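PDB 1AW9: glutathione s-transferase III from Zea mays, which conjugates glutathione to electrophilic compounds, probably by displacing a halide, and so detoxifies maize herbicides. Local coordinates for the interface of chains A and B. Numbering follows the deposited sequence. Chains: chain A/B, Glutathione s-transferase III.

The interface of chains A and B. Residues chain A 51, 64-66, 68-69; chain B 96-97, 100-101, 104-105.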
loop_
_atom_site.group_PDB
_atom_site.type_symbol
_atom_site.label_atom_id
_atom_site.label_comp_id
_atom_site.label_asym_id
_atom_site.label_seq_id
_atom_site.Cartn_x
_atom_site.Cartn_y
_atom_site.Cartn_z
ATOM N N PHE A 51 12.733 22.699 4.323
ATOM C CA PHE A 51 12.121 21.388 4.055
ATOM C C PHE A 51 13.158 20.299 4.220
ATOM O O PHE A 51 12.821 19.118 4.225
ATOM C CB PHE A 51 11.478 21.304 2.672
ATOM C CG PHE A 51 10.268 22.158 2.555
ATOM C CD1 PHE A 51 9.063 21.736 3.088
ATOM C CD2 PHE A 51 10.349 23.418 2.004
ATOM C CE1 PHE A 51 7.963 22.559 3.087
ATOM C CE2 PHE A 51 9.246 24.253 2.000
ATOM C CZ PHE A 51 8.045 23.821 2.543
ATOM N N LEU A 64 17.943 29.305 -2.886
ATOM C CA LEU A 64 16.785 28.728 -3.533
ATOM C C LEU A 64 16.884 27.243 -3.322
ATOM O O LEU A 64 17.960 26.710 -3.045
ATOM C CB LEU A 64 16.772 29.061 -5.038
ATOM C CG LEU A 64 16.665 30.542 -5.445
ATOM C CD1 LEU A 64 18.064 31.065 -5.721
ATOM C CD2 LEU A 64 15.763 30.757 -6.654
ATOM N N PHE A 65 15.737 26.596 -3.338
ATOM C CA PHE A 65 15.654 25.149 -3.200
ATOM C C PHE A 65 14.456 24.821 -4.107
ATOM O O PHE A 65 13.708 25.747 -4.517
ATOM C CB PHE A 65 15.514 24.704 -1.733
ATOM C CG PHE A 65 14.427 25.416 -0.978
ATOM C CD1 PHE A 65 13.106 24.974 -1.035
ATOM C CD2 PHE A 65 14.714 26.538 -0.223
ATOM C CE1 PHE A 65 12.098 25.648 -0.354
ATOM C CE2 PHE A 65 13.705 27.225 0.468
ATOM C CZ PHE A 65 12.403 26.781 0.401
ATOM N N GLU A 66 14.333 23.535 -4.456
ATOM C CA GLU A 66 13.350 22.969 -5.418
ATOM C C GLU A 66 14.154 23.070 -6.723
ATOM O O GLU A 66 14.324 24.148 -7.273
ATOM C CB GLU A 66 12.056 23.785 -5.541
ATOM C CG GLU A 66 11.134 23.771 -4.318
ATOM C CD GLU A 66 10.782 22.356 -3.888
ATOM O OE1 GLU A 66 9.932 21.690 -4.551
ATOM O OE2 GLU A 66 11.388 21.911 -2.881
ATOM N N ARG A 68 13.647 22.574 -9.799
ATOM C CA ARG A 68 13.000 23.261 -10.910
ATOM C C ARG A 68 12.865 24.761 -10.657
ATOM O O ARG A 68 12.816 25.538 -11.602
ATOM C CB ARG A 68 11.627 22.649 -11.205
ATOM C CG ARG A 68 11.693 21.206 -11.628
ATOM C CD ARG A 68 10.322 20.604 -11.886
ATOM N NE ARG A 68 10.502 19.186 -12.187
ATOM C CZ ARG A 68 10.790 18.272 -11.269
ATOM N NH1 ARG A 68 10.873 18.634 -9.989
ATOM N NH2 ARG A 68 11.211 17.066 -11.636
ATOM N N ALA A 69 12.742 25.173 -9.400
ATOM C CA ALA A 69 12.654 26.601 -9.111
ATOM C C ALA A 69 14.040 27.172 -9.373
ATOM O O ALA A 69 14.190 28.264 -9.919
ATOM C CB ALA A 69 12.260 26.820 -7.672
ATOM N N GLU B 96 9.683 31.921 -7.520
ATOM C CA GLU B 96 9.911 30.631 -8.175
ATOM C C GLU B 96 9.943 29.467 -7.160
ATOM O O GLU B 96 9.414 28.381 -7.429
ATOM C CB GLU B 96 11.199 30.652 -9.000
ATOM C CG GLU B 96 11.260 31.726 -10.073
ATOM C CD GLU B 96 10.271 31.542 -11.207
ATOM O OE1 GLU B 96 9.551 30.518 -11.276
ATOM O OE2 GLU B 96 10.217 32.459 -12.041
ATOM N N VAL B 97 10.557 29.704 -6.000
ATOM C CA VAL B 97 10.632 28.708 -4.955
ATOM C C VAL B 97 9.244 28.347 -4.430
ATOM O O VAL B 97 8.906 27.187 -4.403
ATOM C CB VAL B 97 11.540 29.185 -3.832
ATOM C CG1 VAL B 97 11.424 28.279 -2.651
ATOM C CG2 VAL B 97 12.986 29.191 -4.323
ATOM N N GLU B 100 6.963 26.168 -6.794
ATOM C CA GLU B 100 7.328 24.775 -6.721
ATOM C C GLU B 100 6.930 24.146 -5.367
ATOM O O GLU B 100 6.488 22.979 -5.309
ATOM C CB GLU B 100 8.810 24.650 -6.960
ATOM C CG GLU B 100 9.119 24.663 -8.382
ATOM C CD GLU B 100 8.579 23.393 -9.059
ATOM O OE1 GLU B 100 9.148 22.302 -8.807
ATOM O OE2 GLU B 100 7.590 23.479 -9.821
ATOM N N VAL B 101 7.092 24.889 -4.270
ATOM C CA VAL B 101 6.702 24.355 -2.967
ATOM C C VAL B 101 5.222 23.947 -2.999
ATOM O O VAL B 101 4.850 22.878 -2.508
ATOM C CB VAL B 101 6.974 25.368 -1.810
ATOM C CG1 VAL B 101 6.364 24.870 -0.509
ATOM C CG2 VAL B 101 8.457 25.543 -1.625
ATOM N N HIS B 104 4.912 20.722 -5.174
ATOM C CA HIS B 104 5.485 19.530 -4.582
ATOM C C HIS B 104 5.254 19.237 -3.130
ATOM O O HIS B 104 5.524 18.116 -2.692
ATOM C CB HIS B 104 6.967 19.495 -4.855
ATOM C CG HIS B 104 7.264 19.497 -6.307
ATOM N ND1 HIS B 104 6.623 18.639 -7.183
ATOM C CD2 HIS B 104 8.010 20.329 -7.067
ATOM C CE1 HIS B 104 6.956 18.950 -8.421
ATOM N NE2 HIS B 104 7.795 19.974 -8.382
ATOM N N HIS B 105 4.807 20.214 -2.360
ATOM C CA HIS B 105 4.579 19.975 -0.946
ATOM C C HIS B 105 3.201 20.202 -0.455
ATOM O O HIS B 105 2.719 19.472 0.403
ATOM C CB HIS B 105 5.519 20.809 -0.116
ATOM C CG HIS B 105 6.912 20.379 -0.265
ATOM N ND1 HIS B 105 7.760 20.951 -1.186
ATOM C CD2 HIS B 105 7.585 19.352 0.294
ATOM C CE1 HIS B 105 8.899 20.289 -1.184
ATOM N NE2 HIS B 105 8.819 19.312 -0.296
HETATM O O HOH W 1 11.424 21.344 -8.260
#
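Carboxylate oxygen OE1 of B:Glu100 is gripped twice: by NE2 of its own helix neighbour B:His104 at 2.7 Å, in the imidazole plane but bent (115° at H) and from above the carboxylate plane, and by water 1. That water also meets the backbone N and the guanidinium NH1 of A:Arg68, so it carries a polar link across this patch of the GST dimer interface. A:Arg68 suits the place because its chain, extended from CG to NE, runs alongside OE1 while its tip reaches the water. B:Glu100 rests its CB on CG of A:Glu66, 3.6 Å away, and the bend at chi2 folds the carboxylate beside A:Arg68; an alanine here would probably lose the water-mediated link to A:Arg68 and the partner that helps to hold the B:His104 ring. A:Glu66, a likely glutathione-binding residue, follows strand 62-65; its carboxylate touches ring carbons of two histidines of helix 92-122, OE1 sliding past CD2 of B:His104 and OE2 meeting CE1 of B:His105 tip to tip, and would probably favour their protonated forms. Next to it the contact turns apolar. Branched B:Val97, with CG1 anti to the backbone N (170°), sets that methyl over the face of the A:Phe65 ring, 3.5 Å from CZ, and turns CG2 towards A:Leu64. A:Ala69, on helix 67-77, is small enough for its CB to sit 3.3 Å from the backbone O of B:Glu96. Flat rings suit the far end: A:Phe51 and B:His105 stack, planes 18° apart, while CZ of A:Phe51 lies 3.6 Å from CG1 of B:Val101.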